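Local coordinates for protein orotidine 5'-phosphate decarboxylase (Sulfolobus solfataricus, PDB 4DBD) that probably catalyses the decarboxylation of orotidine 5'-monophosphate to uridine 5'-monophosphate, the last step of de novo UMP synthesis, at residues Lys128-Ile131 and Arg132-Pro136. Numbering follows the deposited sequence.
Sequences KNVI and REISP
Arg132 reaches back along its helix over the preceding turn, toward Lys128 and Asn129. Its CB sits near the carbonyl oxygens of both residues. A chi1 of -68° sets Arg132 CG beside its own backbone N and thus 3.2 Å from Lys128 O, the acceptor of that N-H. The extended chain then carries CD past that oxygen toward Asn129 OD1, while Arg132 NE passes 4.1 Å from Lys128 O. At the tip, Lys128 CB stands 3.6 Å from the plane of the Arg132 guanidinium, over one face and off toward its rim, nearest NH1 and CZ; NH2 comes near Lys128 CB and CD. Arg132 NH1 donates to Asn129 OD1 at 3.0 Å, a bent bond (137° at the hydrogen) whose acceptor lies in the guanidinium plane although the amide is turned 49° from it. Lys128 NZ instead pairs with Asp155. This group rides on the outer side of helix 124-134, the connection between strands 107-113 and 138-141 in a beta-alpha-beta unit of the TIM barrel. On the buried side Val130 and Ile134 pack against Leu94 of helix 90-103. The helix ends as Ser135, with positive phi, still donates its N-H to Ile131 O; Pro136 follows, its CD 4.0 Å from Ile131 CG2, and leads into strand 138-141.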
ATOM      1  N   LYS A 128      -7.651  -3.873 -16.830  1.00 18.83           N
ATOM      2  CA  LYS A 128      -6.980  -4.065 -18.118  1.00 20.34           C
ATOM      3  C   LYS A 128      -6.780  -2.751 -18.861  1.00 18.99           C
ATOM      4  O   LYS A 128      -5.716  -2.515 -19.439  1.00 21.92           O
ATOM      5  CB  LYS A 128      -7.735  -5.085 -18.981  1.00 24.36           C
ATOM      6  CG  LYS A 128      -7.580  -6.499 -18.464  1.00 23.66           C
ATOM      7  CD  LYS A 128      -8.267  -7.534 -19.358  1.00 28.59           C
ATOM      8  CE  LYS A 128      -8.110  -8.934 -18.776  1.00 37.37           C
ATOM      9  NZ  LYS A 128      -8.541  -9.992 -19.740  1.00 38.43           N
ATOM     10  N   ASN A 129      -7.792  -1.892 -18.841  1.00 17.00           N
ATOM     11  CA  ASN A 129      -7.655  -0.566 -19.437  1.00 22.31           C
ATOM     12  C   ASN A 129      -6.570   0.279 -18.782  1.00 19.00           C
ATOM     13  O   ASN A 129      -5.795   0.949 -19.458  1.00 17.99           O
ATOM     14  CB  ASN A 129      -8.985   0.179 -19.405  1.00 23.63           C
ATOM     15  CG  ASN A 129      -9.960  -0.371 -20.401  1.00 24.45           C
ATOM     16  OD1 ASN A 129      -9.566  -1.094 -21.318  1.00 22.22           O
ATOM     17  ND2 ASN A 129     -11.238  -0.047 -20.231  1.00 24.26           N
ATOM     18  N   VAL A 130      -6.531   0.270 -17.458  1.00 17.68           N
ATOM     19  CA  VAL A 130      -5.452   0.953 -16.754  1.00 17.39           C
ATOM     20  C   VAL A 130      -4.106   0.418 -17.228  1.00 16.10           C
ATOM     21  O   VAL A 130      -3.178   1.187 -17.512  1.00 16.66           O
ATOM     22  CB  VAL A 130      -5.595   0.803 -15.234  1.00 17.73           C
ATOM     23  CG1 VAL A 130      -4.369   1.331 -14.543  1.00 14.88           C
ATOM     24  CG2 VAL A 130      -6.842   1.535 -14.754  1.00 17.58           C
ATOM     25  N   ILE A 131      -3.986  -0.904 -17.313  1.00 16.63           N
ATOM     26  CA  ILE A 131      -2.718  -1.498 -17.729  1.00 20.04           C
ATOM     27  C   ILE A 131      -2.366  -1.090 -19.157  1.00 20.90           C
ATOM     28  O   ILE A 131      -1.215  -0.788 -19.463  1.00 20.59           O
ATOM     29  CB  ILE A 131      -2.735  -3.039 -17.576  1.00 17.27           C
ATOM     30  CG1 ILE A 131      -2.799  -3.399 -16.088  1.00 15.94           C
ATOM     31  CG2 ILE A 131      -1.518  -3.660 -18.229  1.00 17.88           C
ATOM     32  CD1 ILE A 131      -3.166  -4.860 -15.808  1.00 17.94           C
ATOM     33  N   ARG A 132      -3.364  -1.072 -20.031  1.00 19.36           N
ATOM     34  CA  ARG A 132      -3.143  -0.624 -21.408  1.00 26.02           C
ATOM     35  C   ARG A 132      -2.661   0.827 -21.528  1.00 22.90           C
ATOM     36  O   ARG A 132      -1.772   1.120 -22.324  1.00 25.31           O
ATOM     37  CB  ARG A 132      -4.403  -0.840 -22.243  1.00 22.71           C
ATOM     38  CG  ARG A 132      -4.723  -2.294 -22.461  1.00 18.87           C
ATOM     39  CD  ARG A 132      -6.143  -2.456 -22.968  1.00 18.97           C
ATOM     40  NE  ARG A 132      -6.466  -3.854 -23.205  1.00 29.45           N
ATOM     41  CZ  ARG A 132      -7.615  -4.423 -22.857  1.00 30.02           C
ATOM     42  NH1 ARG A 132      -8.564  -3.707 -22.265  1.00 27.36           N
ATOM     43  NH2 ARG A 132      -7.815  -5.707 -23.108  1.00 24.76           N
ATOM     44  N   GLU A 133      -3.237   1.731 -20.740  1.00 22.61           N
ATOM     45  CA  GLU A 133      -2.807   3.132 -20.766  1.00 21.71           C
ATOM     46  C   GLU A 133      -1.380   3.314 -20.251  1.00 25.96           C
ATOM     47  O   GLU A 133      -0.593   4.060 -20.826  1.00 24.80           O
ATOM     48  CB  GLU A 133      -3.749   4.014 -19.947  1.00 25.01           C
ATOM     49  CG  GLU A 133      -5.077   4.304 -20.606  1.00 32.46           C
ATOM     50  CD  GLU A 133      -5.938   5.229 -19.770  1.00 41.35           C
ATOM     51  OE1 GLU A 133      -5.396   5.855 -18.832  1.00 37.29           O
ATOM     52  OE2 GLU A 133      -7.157   5.325 -20.041  1.00 43.85           O
ATOM     53  N   ILE A 134      -1.056   2.629 -19.160  1.00 20.41           N
ATOM     54  CA  ILE A 134       0.218   2.816 -18.471  1.00 18.54           C
ATOM     55  C   ILE A 134       1.359   2.070 -19.147  1.00 21.59           C
ATOM     56  O   ILE A 134       2.481   2.565 -19.203  1.00 19.88           O
ATOM     57  CB  ILE A 134       0.112   2.388 -16.985  1.00 18.84           C
ATOM     58  CG1 ILE A 134      -0.807   3.353 -16.230  1.00 17.23           C
ATOM     59  CG2 ILE A 134       1.490   2.331 -16.323  1.00 17.86           C
ATOM     60  CD1 ILE A 134      -0.187   4.728 -15.975  1.00 17.09           C
ATOM     61  N   SER A 135       1.066   0.887 -19.674  1.00 19.39           N
ATOM     62  CA  SER A 135       2.071   0.075 -20.351  1.00 19.64           C
ATOM     63  C   SER A 135       3.274  -0.211 -19.452  1.00 22.67           C
ATOM     64  O   SER A 135       4.406   0.169 -19.773  1.00 23.03           O
ATOM     65  CB  SER A 135       2.510   0.750 -21.657  1.00 30.06           C
ATOM     66  OG  SER A 135       3.456  -0.048 -22.344  1.00 39.99           O
ATOM     67  N   PRO A 136       3.031  -0.884 -18.318  1.00 21.01           N
ATOM     68  CA  PRO A 136       4.079  -1.252 -17.359  1.00 20.41           C
ATOM     69  C   PRO A 136       5.033  -2.294 -17.948  1.00 21.37           C
ATOM     70  O   PRO A 136       4.729  -2.882 -18.982  1.00 18.42           O
ATOM     71  CB  PRO A 136       3.283  -1.859 -16.188  1.00 15.03           C
ATOM     72  CG  PRO A 136       2.005  -2.389 -16.846  1.00 14.59           C
ATOM     73  CD  PRO A 136       1.696  -1.382 -17.923  1.00 18.42           C
TER